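Local coordinates for protein BT_4661 (Bacteroides thetaiotaomicron, PDB 4AK2) that probably binds heparin and heparan sulphate at the bacterial surface as a SusE-like protein of the heparin utilisation locus, this chain being its ligand-binding domain, at residues Phe10-Asn15 with Tyr24-Arg29; Asn3-Thr8 with Gly101-Ser106; Phe132-Ala137 with Val229-Asn234; Asn14-Thr19 with Glu126-Val131. All coordinates share one frame; numbering follows the deposited sequence.

Interaction 1 (Phe10-Asn15 with Tyr24-Arg29)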
loop_
_atom_site.group_PDB
_atom_site.type_symbol
_atom_site.label_atom_id
_atom_site.label_comp_id
_atom_site.label_asym_id
_atom_site.label_seq_id
_atom_site.Cartn_x
_atom_site.Cartn_y
_atom_site.Cartn_z
ATOM N N PHE A 10 -16.291 -8.935 -1.469
ATOM C CA PHE A 10 -15.712 -10.061 -2.184
ATOM C C PHE A 10 -14.284 -10.174 -1.699
ATOM O O PHE A 10 -13.802 -9.275 -0.952
ATOM C CB PHE A 10 -15.748 -9.815 -3.723
ATOM C CG PHE A 10 -15.191 -8.497 -4.135
ATOM C CD1 PHE A 10 -13.824 -8.336 -4.345
ATOM C CD2 PHE A 10 -16.033 -7.410 -4.299
ATOM C CE1 PHE A 10 -13.293 -7.090 -4.736
ATOM C CE2 PHE A 10 -15.533 -6.156 -4.680
ATOM C CZ PHE A 10 -14.164 -6.004 -4.891
ATOM N N ARG A 11 -13.593 -11.246 -2.085
ATOM C CA ARG A 11 -12.168 -11.355 -1.770
ATOM C C ARG A 11 -11.471 -11.990 -2.957
ATOM O O ARG A 11 -12.011 -12.948 -3.545
ATOM C CB ARG A 11 -11.872 -12.221 -0.514
ATOM C CG ARG A 11 -12.652 -11.832 0.707
ATOM C CD ARG A 11 -12.232 -12.609 1.956
ATOM N NE ARG A 11 -13.043 -12.174 3.099
ATOM C CZ ARG A 11 -13.940 -12.935 3.727
ATOM N NH1 ARG A 11 -14.112 -14.210 3.388
ATOM N NH2 ARG A 11 -14.666 -12.421 4.709
ATOM N N TYR A 12 -10.248 -11.538 -3.198
ATOM C CA TYR A 12 -9.306 -12.180 -4.070
ATOM C C TYR A 12 -8.245 -12.984 -3.279
ATOM O O TYR A 12 -7.616 -13.881 -3.840
ATOM C CB TYR A 12 -8.568 -11.157 -4.909
ATOM C CG TYR A 12 -9.381 -10.608 -6.078
ATOM C CD1 TYR A 12 -10.343 -9.624 -5.868
ATOM C CD2 TYR A 12 -9.190 -11.080 -7.395
ATOM C CE1 TYR A 12 -11.090 -9.092 -6.906
ATOM C CE2 TYR A 12 -9.919 -10.515 -8.468
ATOM C CZ TYR A 12 -10.893 -9.560 -8.208
ATOM O OH TYR A 12 -11.630 -9.007 -9.236
ATOM N N GLY A 13 -8.035 -12.663 -1.983
ATOM C CA GLY A 13 -6.955 -13.329 -1.248
ATOM C C GLY A 13 -5.571 -12.854 -1.635
ATOM O O GLY A 13 -5.363 -11.685 -1.933
ATOM N N ASN A 14 -4.591 -13.729 -1.559
ATOM C CA ASN A 14 -3.205 -13.346 -1.780
ATOM C C ASN A 14 -2.466 -14.564 -2.269
ATOM O O ASN A 14 -2.932 -15.699 -2.063
ATOM C CB ASN A 14 -2.595 -12.785 -0.496
ATOM C CG ASN A 14 -2.418 -13.831 0.589
ATOM O OD1 ASN A 14 -1.451 -14.598 0.597
ATOM N ND2 ASN A 14 -3.384 -13.855 1.517
ATOM N N ASN A 15 -1.335 -14.351 -2.931
ATOM C CA ASN A 15 -0.489 -15.452 -3.369
ATOM C C ASN A 15 0.792 -15.528 -2.518
ATOM O O ASN A 15 1.818 -15.993 -3.017
ATOM C CB ASN A 15 -0.160 -15.342 -4.869
ATOM C CG ASN A 15 0.760 -14.175 -5.174
ATOM O OD1 ASN A 15 1.014 -13.315 -4.328
ATOM N ND2 ASN A 15 1.266 -14.148 -6.411
ATOM N N TYR A 24 -5.880 -10.189 5.877
ATOM C CA TYR A 24 -4.876 -9.474 5.053
ATOM C C TYR A 24 -5.581 -8.755 3.923
ATOM O O TYR A 24 -6.664 -9.158 3.516
ATOM C CB TYR A 24 -3.865 -10.473 4.483
ATOM C CG TYR A 24 -3.089 -11.154 5.600
ATOM C CD1 TYR A 24 -1.955 -10.543 6.123
ATOM C CD2 TYR A 24 -3.505 -12.400 6.119
ATOM C CE1 TYR A 24 -1.245 -11.110 7.161
ATOM C CE2 TYR A 24 -2.783 -13.003 7.174
ATOM C CZ TYR A 24 -1.656 -12.354 7.680
ATOM O OH TYR A 24 -0.945 -12.955 8.675
ATOM N N ALA A 25 -4.928 -7.709 3.389
ATOM C CA ALA A 25 -5.415 -7.128 2.138
ATOM C C ALA A 25 -5.337 -8.160 1.026
ATOM O O ALA A 25 -4.581 -9.158 1.100
ATOM C CB ALA A 25 -4.541 -5.904 1.780
ATOM N N ASP A 26 -6.116 -7.892 -0.041
ATOM C CA ASP A 26 -5.965 -8.649 -1.283
ATOM C C ASP A 26 -4.699 -8.173 -1.983
ATOM O O ASP A 26 -4.588 -6.967 -2.321
ATOM C CB ASP A 26 -7.194 -8.477 -2.174
ATOM C CG ASP A 26 -8.404 -9.238 -1.676
ATOM O OD1 ASP A 26 -8.260 -10.101 -0.773
ATOM O OD2 ASP A 26 -9.508 -8.980 -2.213
ATOM N N GLN A 27 -3.719 -9.047 -2.127
ATOM C CA GLN A 27 -2.375 -8.611 -2.536
ATOM C C GLN A 27 -1.604 -9.727 -3.188
ATOM O O GLN A 27 -1.667 -10.872 -2.763
ATOM C CB GLN A 27 -1.640 -8.035 -1.317
ATOM C CG GLN A 27 -1.227 -9.091 -0.270
ATOM C CD GLN A 27 -0.891 -8.436 1.049
ATOM O OE1 GLN A 27 0.196 -7.936 1.252
ATOM N NE2 GLN A 27 -1.865 -8.476 1.991
ATOM N N PHE A 28 -0.922 -9.392 -4.296
ATOM C CA PHE A 28 -0.247 -10.358 -5.142
ATOM C C PHE A 28 1.138 -9.914 -5.498
ATOM O O PHE A 28 1.325 -8.790 -5.941
ATOM C CB PHE A 28 -1.084 -10.604 -6.431
ATOM C CG PHE A 28 -2.419 -11.177 -6.081
ATOM C CD1 PHE A 28 -3.490 -10.354 -5.754
ATOM C CD2 PHE A 28 -2.584 -12.558 -5.960
ATOM C CE1 PHE A 28 -4.704 -10.901 -5.310
ATOM C CE2 PHE A 28 -3.802 -13.099 -5.517
ATOM C CZ PHE A 28 -4.831 -12.286 -5.179
ATOM N N ARG A 29 2.099 -10.792 -5.275
ATOM C CA ARG A 29 3.476 -10.533 -5.627
ATOM C C ARG A 29 3.803 -11.220 -6.935
ATOM O O ARG A 29 3.457 -12.383 -7.164
ATOM C CB ARG A 29 4.423 -11.042 -4.508
ATOM C CG ARG A 29 5.901 -10.932 -4.903
ATOM C CD ARG A 29 6.810 -11.092 -3.693
ATOM N NE ARG A 29 6.768 -9.906 -2.843
ATOM C CZ ARG A 29 6.630 -9.892 -1.510
ATOM N NH1 ARG A 29 6.478 -11.031 -0.764
ATOM N NH2 ARG A 29 6.637 -8.712 -0.909
HETATM O O HOH W 1 -10.754 -8.627 0.501
HETATM O O HOH W 2 -5.555 -11.868 1.613
#

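Interaction 2 (Asn3-Thr8 with Gly101-Ser106)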
loop_
_atom_site.group_PDB
_atom_site.type_symbol
_atom_site.label_atom_id
_atom_site.label_comp_id
_atom_site.label_asym_id
_atom_site.label_seq_id
_atom_site.Cartn_x
_atom_site.Cartn_y
_atom_site.Cartn_z
ATOM N N ASN A 3 -32.058 -6.215 0.439
ATOM C CA ASN A 3 -32.710 -6.701 -0.803
ATOM C C ASN A 3 -31.948 -7.851 -1.515
ATOM O O ASN A 3 -30.864 -8.227 -1.077
ATOM C CB ASN A 3 -32.989 -5.519 -1.765
ATOM C CG ASN A 3 -31.721 -4.958 -2.423
ATOM O OD1 ASN A 3 -30.864 -5.698 -2.892
ATOM N ND2 ASN A 3 -31.630 -3.630 -2.500
ATOM N N PRO A 4 -32.514 -8.418 -2.610
ATOM C CA PRO A 4 -31.850 -9.551 -3.293
ATOM C C PRO A 4 -30.450 -9.300 -3.844
ATOM O O PRO A 4 -29.669 -10.257 -3.973
ATOM C CB PRO A 4 -32.818 -9.900 -4.440
ATOM C CG PRO A 4 -33.766 -8.749 -4.524
ATOM C CD PRO A 4 -33.893 -8.261 -3.109
ATOM N N ASN A 5 -30.132 -8.046 -4.165
ATOM C CA ASN A 5 -28.800 -7.670 -4.661
ATOM C C ASN A 5 -27.845 -7.293 -3.542
ATOM O O ASN A 5 -26.660 -7.090 -3.770
ATOM C CB ASN A 5 -28.908 -6.486 -5.605
ATOM C CG ASN A 5 -29.655 -6.811 -6.867
ATOM O OD1 ASN A 5 -29.509 -7.889 -7.444
ATOM N ND2 ASN A 5 -30.447 -5.869 -7.307
ATOM N N TYR A 6 -28.366 -7.189 -2.332
ATOM C CA TYR A 6 -27.540 -6.742 -1.241
ATOM C C TYR A 6 -26.361 -7.686 -0.960
ATOM O O TYR A 6 -26.521 -8.901 -0.876
ATOM C CB TYR A 6 -28.367 -6.507 0.013
ATOM C CG TYR A 6 -27.585 -5.807 1.090
ATOM C CD1 TYR A 6 -27.297 -4.441 1.011
ATOM C CD2 TYR A 6 -27.127 -6.509 2.186
ATOM C CE1 TYR A 6 -26.584 -3.813 2.014
ATOM C CE2 TYR A 6 -26.395 -5.886 3.189
ATOM C CZ TYR A 6 -26.117 -4.539 3.093
ATOM O OH TYR A 6 -25.423 -3.913 4.079
ATOM N N PHE A 7 -25.167 -7.115 -0.893
ATOM C CA PHE A 7 -24.003 -7.855 -0.418
ATOM C C PHE A 7 -23.024 -6.836 0.145
ATOM O O PHE A 7 -23.254 -5.607 0.002
ATOM C CB PHE A 7 -23.417 -8.768 -1.519
ATOM C CG PHE A 7 -22.614 -8.055 -2.594
ATOM C CD1 PHE A 7 -23.214 -7.184 -3.488
ATOM C CD2 PHE A 7 -21.239 -8.287 -2.705
ATOM C CE1 PHE A 7 -22.452 -6.550 -4.455
ATOM C CE2 PHE A 7 -20.470 -7.657 -3.666
ATOM C CZ PHE A 7 -21.083 -6.772 -4.552
ATOM N N THR A 8 -21.954 -7.318 0.767
ATOM C CA THR A 8 -21.006 -6.395 1.407
ATOM C C THR A 8 -19.535 -6.595 1.080
ATOM O O THR A 8 -18.739 -5.698 1.371
ATOM C CB THR A 8 -21.143 -6.418 2.935
ATOM O OG1 THR A 8 -20.619 -7.664 3.425
ATOM C CG2 THR A 8 -22.590 -6.207 3.347
ATOM N N GLY A 101 -30.244 -1.065 -12.190
ATOM C CA GLY A 101 -31.207 -0.023 -11.863
ATOM C C GLY A 101 -31.131 0.440 -10.428
ATOM O O GLY A 101 -30.057 0.421 -9.809
ATOM N N LYS A 102 -32.290 0.805 -9.890
ATOM C CA LYS A 102 -32.403 1.448 -8.579
ATOM C C LYS A 102 -31.967 0.559 -7.410
ATOM O O LYS A 102 -31.418 1.058 -6.421
ATOM C CB LYS A 102 -33.833 1.968 -8.363
ATOM N N THR A 103 -32.189 -0.751 -7.525
ATOM C CA THR A 103 -31.810 -1.693 -6.453
ATOM C C THR A 103 -30.451 -2.375 -6.667
ATOM O O THR A 103 -30.093 -3.297 -5.917
ATOM C CB THR A 103 -32.864 -2.805 -6.227
ATOM O OG1 THR A 103 -32.882 -3.691 -7.355
ATOM C CG2 THR A 103 -34.265 -2.226 -5.978
ATOM N N ALA A 104 -29.699 -1.945 -7.684
ATOM C CA ALA A 104 -28.325 -2.428 -7.849
ATOM C C ALA A 104 -27.492 -2.032 -6.632
ATOM O O ALA A 104 -27.726 -0.995 -6.009
ATOM C CB ALA A 104 -27.681 -1.904 -9.123
ATOM N N VAL A 105 -26.533 -2.886 -6.293
ATOM C CA VAL A 105 -25.630 -2.645 -5.193
ATOM C C VAL A 105 -24.218 -2.859 -5.690
ATOM O O VAL A 105 -23.909 -3.888 -6.324
ATOM C CB VAL A 105 -25.907 -3.626 -4.035
ATOM C CG1 VAL A 105 -24.838 -3.548 -2.929
ATOM C CG2 VAL A 105 -27.292 -3.375 -3.439
ATOM N N SER A 106 -23.362 -1.882 -5.404
ATOM C CA SER A 106 -21.942 -1.971 -5.766
ATOM C C SER A 106 -21.090 -1.972 -4.512
ATOM O O SER A 106 -21.409 -1.266 -3.531
ATOM C CB SER A 106 -21.533 -0.778 -6.644
ATOM O OG SER A 106 -22.224 -0.785 -7.871
#

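Interaction 3 (Phe132-Ala137 with Val229-Asn234)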
loop_
_atom_site.group_PDB
_atom_site.type_symbol
_atom_site.label_atom_id
_atom_site.label_comp_id
_atom_site.label_asym_id
_atom_site.label_seq_id
_atom_site.Cartn_x
_atom_site.Cartn_y
_atom_site.Cartn_z
ATOM N N PHE A 132 0.450 -2.935 4.653
ATOM C CA PHE A 132 0.372 -2.793 6.101
ATOM C C PHE A 132 -0.978 -2.145 6.399
ATOM O O PHE A 132 -1.180 -0.959 6.076
ATOM C CB PHE A 132 1.574 -1.922 6.603
ATOM C CG PHE A 132 1.470 -1.551 8.069
ATOM C CD1 PHE A 132 0.808 -2.393 8.993
ATOM C CD2 PHE A 132 2.005 -0.342 8.538
ATOM C CE1 PHE A 132 0.693 -2.072 10.364
ATOM C CE2 PHE A 132 1.925 -0.026 9.927
ATOM C CZ PHE A 132 1.229 -0.871 10.804
ATOM N N GLN A 133 -1.901 -2.883 7.024
ATOM C CA GLN A 133 -3.200 -2.412 7.398
ATOM C C GLN A 133 -3.124 -1.816 8.788
ATOM O O GLN A 133 -2.826 -2.557 9.764
ATOM C CB GLN A 133 -4.212 -3.563 7.379
ATOM C CG GLN A 133 -4.398 -4.065 5.934
ATOM C CD GLN A 133 -5.440 -5.176 5.876
ATOM O OE1 GLN A 133 -5.306 -6.189 6.568
ATOM N NE2 GLN A 133 -6.451 -5.015 5.023
ATOM N N VAL A 134 -3.321 -0.512 8.914
ATOM C CA VAL A 134 -3.104 0.198 10.153
ATOM C C VAL A 134 -4.284 1.073 10.510
ATOM O O VAL A 134 -4.910 1.714 9.639
ATOM C CB VAL A 134 -1.775 1.012 10.065
ATOM C CG1 VAL A 134 -1.864 2.167 9.024
ATOM C CG2 VAL A 134 -1.389 1.570 11.435
ATOM N N ASN A 135 -4.593 1.164 11.799
ATOM C CA ASN A 135 -5.632 2.056 12.295
ATOM C C ASN A 135 -4.964 3.411 12.580
ATOM O O ASN A 135 -4.081 3.482 13.418
ATOM C CB ASN A 135 -6.203 1.471 13.591
ATOM C CG ASN A 135 -7.246 2.354 14.237
ATOM O OD1 ASN A 135 -7.343 3.548 14.003
ATOM N ND2 ASN A 135 -8.091 1.732 15.039
ATOM N N PRO A 136 -5.331 4.483 11.859
ATOM C CA PRO A 136 -4.652 5.768 12.036
ATOM C C PRO A 136 -4.873 6.389 13.402
ATOM O O PRO A 136 -4.107 7.264 13.779
ATOM C CB PRO A 136 -5.266 6.640 10.925
ATOM C CG PRO A 136 -6.644 6.056 10.726
ATOM C CD PRO A 136 -6.421 4.558 10.864
ATOM N N ALA A 137 -5.889 5.974 14.159
ATOM C CA ALA A 137 -6.035 6.486 15.527
ATOM C C ALA A 137 -4.967 5.890 16.444
ATOM O O ALA A 137 -4.455 6.572 17.279
ATOM C CB ALA A 137 -7.446 6.225 16.078
ATOM N N VAL A 229 8.050 -0.571 9.095
ATOM C CA VAL A 229 7.482 0.764 8.966
ATOM C C VAL A 229 6.584 1.033 10.195
ATOM O O VAL A 229 5.699 0.232 10.472
ATOM C CB VAL A 229 6.653 0.958 7.670
ATOM C CG1 VAL A 229 5.976 2.325 7.668
ATOM C CG2 VAL A 229 7.509 0.748 6.415
ATOM N N HIS A 230 6.843 2.142 10.897
ATOM C CA HIS A 230 6.037 2.610 12.003
ATOM C C HIS A 230 5.173 3.733 11.607
ATOM O O HIS A 230 5.629 4.625 10.900
ATOM C CB HIS A 230 6.950 3.087 13.152
ATOM C CG HIS A 230 7.856 2.012 13.660
ATOM N ND1 HIS A 230 7.716 1.457 14.893
ATOM C CD2 HIS A 230 8.911 1.359 13.052
ATOM C CE1 HIS A 230 8.653 0.503 15.047
ATOM N NE2 HIS A 230 9.387 0.444 13.928
ATOM N N ILE A 231 3.901 3.692 11.983
ATOM C CA ILE A 231 2.943 4.777 11.782
ATOM C C ILE A 231 2.551 5.284 13.158
ATOM O O ILE A 231 2.113 4.505 14.025
ATOM C CB ILE A 231 1.707 4.313 10.992
ATOM C CG1 ILE A 231 2.120 3.956 9.564
ATOM C CG2 ILE A 231 0.573 5.337 11.032
ATOM C CD1 ILE A 231 2.577 5.123 8.705
ATOM N N ASN A 232 2.759 6.562 13.425
ATOM C CA ASN A 232 2.449 7.109 14.741
ATOM C C ASN A 232 0.980 7.433 14.874
ATOM O O ASN A 232 0.333 7.710 13.873
ATOM C CB ASN A 232 3.336 8.334 15.007
ATOM C CG ASN A 232 4.730 7.925 15.387
ATOM O OD1 ASN A 232 4.936 6.922 16.103
ATOM N ND2 ASN A 232 5.715 8.670 14.906
ATOM N N PRO A 233 0.449 7.356 16.114
ATOM C CA PRO A 233 -0.987 7.573 16.345
ATOM C C PRO A 233 -1.412 9.035 16.222
ATOM O O PRO A 233 -0.619 9.955 16.449
ATOM C CB PRO A 233 -1.189 7.091 17.776
ATOM C CG PRO A 233 0.141 7.300 18.426
ATOM C CD PRO A 233 1.162 6.990 17.356
ATOM N N ASN A 234 -2.671 9.231 15.866
ATOM C CA ASN A 234 -3.333 10.518 15.971
ATOM C C ASN A 234 -2.809 11.602 15.011
ATOM O O ASN A 234 -3.088 12.781 15.238
ATOM C CB ASN A 234 -3.309 11.054 17.432
ATOM C CG ASN A 234 -4.322 12.169 17.670
ATOM O OD1 ASN A 234 -5.471 12.054 17.253
ATOM N ND2 ASN A 234 -3.920 13.252 18.359
HETATM O O HOH W 3 -1.985 8.502 12.700
#

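Interaction 4 (Asn14-Thr19 with Glu126-Val131)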
loop_
_atom_site.group_PDB
_atom_site.type_symbol
_atom_site.label_atom_id
_atom_site.label_comp_id
_atom_site.label_asym_id
_atom_site.label_seq_id
_atom_site.Cartn_x
_atom_site.Cartn_y
_atom_site.Cartn_z
ATOM N N ASN A 14 -4.591 -13.729 -1.559
ATOM C CA ASN A 14 -3.205 -13.346 -1.780
ATOM C C ASN A 14 -2.466 -14.564 -2.269
ATOM O O ASN A 14 -2.932 -15.699 -2.063
ATOM C CB ASN A 14 -2.595 -12.785 -0.496
ATOM C CG ASN A 14 -2.418 -13.831 0.589
ATOM O OD1 ASN A 14 -1.451 -14.598 0.597
ATOM N ND2 ASN A 14 -3.384 -13.855 1.517
ATOM N N ASN A 15 -1.335 -14.351 -2.931
ATOM C CA ASN A 15 -0.489 -15.452 -3.369
ATOM C C ASN A 15 0.792 -15.528 -2.518
ATOM O O ASN A 15 1.818 -15.993 -3.017
ATOM C CB ASN A 15 -0.160 -15.342 -4.869
ATOM C CG ASN A 15 0.760 -14.175 -5.174
ATOM O OD1 ASN A 15 1.014 -13.315 -4.328
ATOM N ND2 ASN A 15 1.266 -14.148 -6.411
ATOM N N LEU A 16 0.714 -15.086 -1.250
ATOM C CA LEU A 16 1.836 -15.001 -0.320
ATOM C C LEU A 16 1.798 -16.118 0.720
ATOM O O LEU A 16 2.702 -16.188 1.529
ATOM C CB LEU A 16 1.875 -13.627 0.398
ATOM C CG LEU A 16 1.826 -12.330 -0.448
ATOM C CD1 LEU A 16 1.940 -11.097 0.436
ATOM C CD2 LEU A 16 2.948 -12.346 -1.447
ATOM N N GLY A 17 0.769 -16.978 0.687
ATOM C CA GLY A 17 0.620 -18.061 1.679
ATOM C C GLY A 17 0.103 -17.591 3.030
ATOM O O GLY A 17 0.198 -18.316 4.030
ATOM N N LEU A 18 -0.454 -16.372 3.054
ATOM C CA LEU A 18 -0.979 -15.782 4.270
ATOM C C LEU A 18 -2.433 -16.179 4.517
ATOM O O LEU A 18 -3.274 -16.052 3.584
ATOM C CB LEU A 18 -0.832 -14.256 4.236
ATOM C CG LEU A 18 0.623 -13.762 4.179
ATOM C CD1 LEU A 18 0.668 -12.283 3.908
ATOM C CD2 LEU A 18 1.283 -14.084 5.530
ATOM N N THR A 19 -2.746 -16.646 5.743
ATOM C CA THR A 19 -4.089 -17.109 6.032
ATOM C C THR A 19 -4.496 -16.675 7.430
ATOM O O THR A 19 -3.617 -16.412 8.269
ATOM C CB THR A 19 -4.193 -18.642 5.996
ATOM O OG1 THR A 19 -3.273 -19.200 6.937
ATOM C CG2 THR A 19 -3.925 -19.174 4.592
ATOM N N GLU A 126 11.589 -7.570 0.693
ATOM C CA GLU A 126 10.225 -8.040 0.599
ATOM C C GLU A 126 9.521 -7.966 1.955
ATOM O O GLU A 126 9.938 -8.610 2.938
ATOM C CB GLU A 126 10.169 -9.503 0.091
ATOM C CG GLU A 126 10.687 -9.604 -1.335
ATOM C CD GLU A 126 10.446 -10.953 -1.972
ATOM O OE1 GLU A 126 10.059 -11.898 -1.244
ATOM O OE2 GLU A 126 10.664 -11.095 -3.189
ATOM N N TYR A 127 8.434 -7.217 2.024
ATOM C CA TYR A 127 7.546 -7.235 3.176
ATOM C C TYR A 127 6.431 -8.239 2.841
ATOM O O TYR A 127 5.817 -8.149 1.764
ATOM C CB TYR A 127 6.903 -5.852 3.356
ATOM C CG TYR A 127 7.856 -4.784 3.870
ATOM C CD1 TYR A 127 8.684 -4.067 3.013
ATOM C CD2 TYR A 127 7.951 -4.515 5.226
ATOM C CE1 TYR A 127 9.547 -3.102 3.476
ATOM C CE2 TYR A 127 8.812 -3.555 5.725
ATOM C CZ TYR A 127 9.632 -2.852 4.834
ATOM O OH TYR A 127 10.528 -1.898 5.319
ATOM N N THR A 128 6.174 -9.150 3.755
ATOM C CA THR A 128 5.105 -10.148 3.549
ATOM C C THR A 128 4.258 -10.138 4.808
ATOM O O THR A 128 4.662 -10.760 5.812
ATOM C CB THR A 128 5.710 -11.543 3.300
ATOM O OG1 THR A 128 6.533 -11.501 2.134
ATOM C CG2 THR A 128 4.612 -12.607 3.132
ATOM N N PRO A 129 3.084 -9.508 4.809
ATOM C CA PRO A 129 2.414 -8.824 3.701
ATOM C C PRO A 129 3.076 -7.503 3.371
ATOM O O PRO A 129 3.665 -6.839 4.205
ATOM C CB PRO A 129 0.999 -8.566 4.281
ATOM C CG PRO A 129 1.248 -8.383 5.761
ATOM C CD PRO A 129 2.307 -9.397 6.072
ATOM N N PHE A 130 2.905 -7.129 2.101
ATOM C CA PHE A 130 3.397 -5.816 1.612
ATOM C C PHE A 130 2.360 -4.735 1.694
ATOM O O PHE A 130 2.640 -3.588 1.292
ATOM C CB PHE A 130 4.046 -5.912 0.244
ATOM C CG PHE A 130 3.094 -6.303 -0.866
ATOM C CD1 PHE A 130 2.376 -5.295 -1.561
ATOM C CD2 PHE A 130 2.923 -7.639 -1.258
ATOM C CE1 PHE A 130 1.537 -5.637 -2.607
ATOM C CE2 PHE A 130 2.073 -7.986 -2.294
ATOM C CZ PHE A 130 1.376 -6.972 -2.957
ATOM N N VAL A 131 1.156 -5.016 2.184
ATOM C CA VAL A 131 0.150 -4.015 2.484
ATOM C C VAL A 131 0.020 -4.002 4.012
ATOM O O VAL A 131 -0.424 -5.013 4.611
ATOM C CB VAL A 131 -1.198 -4.293 1.844
ATOM C CG1 VAL A 131 -2.182 -3.149 2.121
ATOM C CG2 VAL A 131 -1.051 -4.505 0.313
#

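Interaction 1 (Phe10-Asn15 with Tyr24-Arg29)
Asp26 turns its CG beside its own backbone N and anti to its carbonyl carbon (chi1 -74°), and its carboxylate meets two successive backbone N-H groups, those of Tyr12 and Gly13. Asn15 places CG between its backbone N and carbonyl carbon (chi1 69°), and its amide reaches the backbone of Arg29 at the other end of the contact. Tyr12 N donates to Asp26 OD2 over 2.8 Å in a nearly straight bond (169° at the hydrogen). Gly13 N lies 2.8 Å from Asp26 OD1 and makes a more bent bond; both donors stand above the carboxylate plane. In the middle, Gln27 N donates to Gly13 O at 3.1 Å, part of the single beta bridge that pairs Asn14 with Gln27. Thus the chain leaving strand 10-11 runs beside strand 27-30, an outermost strand of a four-stranded mixed sheet, next to strand 105-115. Farther on, Asn15 OD1 accepts from Arg29 N at 2.9 Å, and Asn15 ND2 returns a bond of 2.9 Å to Arg29 O, so one amide serves both backbone polar groups of Arg29. Asn14 CA makes a CH-pi contact over one face of the Phe28 ring, 4.2 Å from its centroid; the apolar pair is Tyr12 CB and Phe28 CE1, 3.9 Å apart. An alanine at Asp26 would probably leave the N-H groups of Tyr12 and Gly13 without these acceptors, letting the backbone there shift. With Asp26 buried, two N-H donors would probably help offset its negative charge, and side chains supplement the lone bridge at both ends.

Interaction 2 (Asn3-Thr8 with Gly101-Ser106)
Asn5 ND2 donates to Thr103 O at 2.9 Å, linking Asn3-Thr8 to Gly101-Ser106. The acceptor lies close to the plane of the Asn5 amide, whereas the donor stands well above the plane of the Thr103 carbonyl, 67° out of it. Asn5 CG sits beside its backbone N (chi1 -66°), and the Asn5 and Thr103 side chains cross at about a right angle. Asn3 shapes the backbone that presents this amide: its OD1 accepts from Asn5 N at 2.8 Å, an Asx turn set within the type I beta turn from Asn3 to Tyr6. Asn3 ND2 also packs against Thr103 CB at 4.0 Å. An alanine in place of Asn3 would probably leave Asn5 N without its side-chain acceptor and make the turn that aims Asn5 less rigid. Val105 fills the apolar half of the contact. Its CB lies 3.6 Å from Asn5 O, and its CG1 lies 4.0 Å from CD1 of Phe7, the Val105 and Phe7 side chains sliding past each other in opposite directions. The Phe7 ring also turns an edge to the backbone, with CE1 3.6 Å from Val105 O near the ring plane. Beyond Val105, Phe7 rests on Ala96 and Ala98 of strand 89-98. The N-terminal loop thus meets the start of strand 105-115 through two kinds of chemistry: the bond from Asn5 gives direction, while Val105 against Phe7 and the Asn5 backbone adds contact that is largely apolar.

Interaction 3 (Phe132-Ala137 with Val229-Asn234)
Phe132 and Val134 pack on Ile231 at the close-fitting end of this contact, while the other end, around Pro136 and Asn234, is held through backbone atoms and a water. Phe132 puts CG anti to its backbone N (chi1 172°), and the ring atom CE2 comes within 4.0 Å of Ile231 CG1 as the two side chains slide past each other in opposite directions. The same CE2 is 3.8 Å from Val229 O. Val134 adds its CG2, 4.2 Å from Ile231 CB, and its own CB lies over one face of the Phe132 ring, offset toward the rim. The axes of strands 132-134 and 229-231 run 17° apart at a separation of 9.5 Å, too wide for backbone pairing. This is face packing between two sheets: strand 131-134 pairs with 268-276, and strand 229-231 with 140-141 and 220-222. Past the strands the contact turns polar. Asn234 N donates to Pro136 O at 3.2 Å, in the carbonyl plane. A water 2.7 Å from both Pro136 O and Asn232 O donates to each, supplying the protons that link two acceptors across the segments. Pro233 CB approaches Ala137 O at 3.3 Å on this more exposed side, and Asn234 OD1 is hydrogen-bonded to Arg237 NH1.

Interaction 4 (Asn14-Thr19 with Glu126-Val131)
An Asx-turn loop after strand 10-11 lays Leu16 and Leu18 on the cis-proline segment that leads from strand 105-115 into strand 131-134. Leu18 CD1 lies 3.8 Å from Pro129 CB, with the two side chains crossing at about a right angle, and 4.0 Å from Thr128 CG2. Thr128 turns that methyl anti to its backbone N, and the same CG2 also meets Leu16 CB at 4.0 Å, so one methyl touches both leucines. Leu16 keeps CG beside its backbone N (chi1 -52°), and its CD1 reaches Phe130 CD2 at 4.0 Å. The loop itself is fixed by Asn14. Its OD1 accepts from Leu16 N at 2.9 Å and from Leu18 N at 3.2 Å, both donors in the carbonyl plane and on lone pairs. Asn14 ND2 donates in the opposite sense, to Leu18 O at 3.0 Å and nearly straight (172°). One amide thus grips three backbone groups and sets where the leucines stand. Outside the two segments, Thr128 OG1 is hydrogen-bonded to Arg29 NH1, and the Phe130 ring meets that of His114. Between the segments the contact is wholly apolar, the packing of an Asx-turn loop against a cis-prolyl connection between two beta-sheets.

How the interactions relate
Interactions 1 and 4 form one patch: their centres are 8 Å apart, they share Asn14 and Asn15, and Arg29 of interaction 1 probably donates from NH2 to Tyr127 O and from NH1 to Thr128 OG1, both at 2.9 Å. Interaction 2, about 24 Å from interaction 1 between centres, meets the same sheet through strand 105-115; along the chain, interaction 1 is nested within the loop that interaction 2 closes. Interaction 3 lies about 18 Å from interaction 4 between centres, joined as segment 126-131 runs on into 132-137. The glycan pocket is built from 15 residues between 64 and 268. A sodium ion lies about 8 Å from the Asn234 side chain, probably the one held by Ser194 and Leu235.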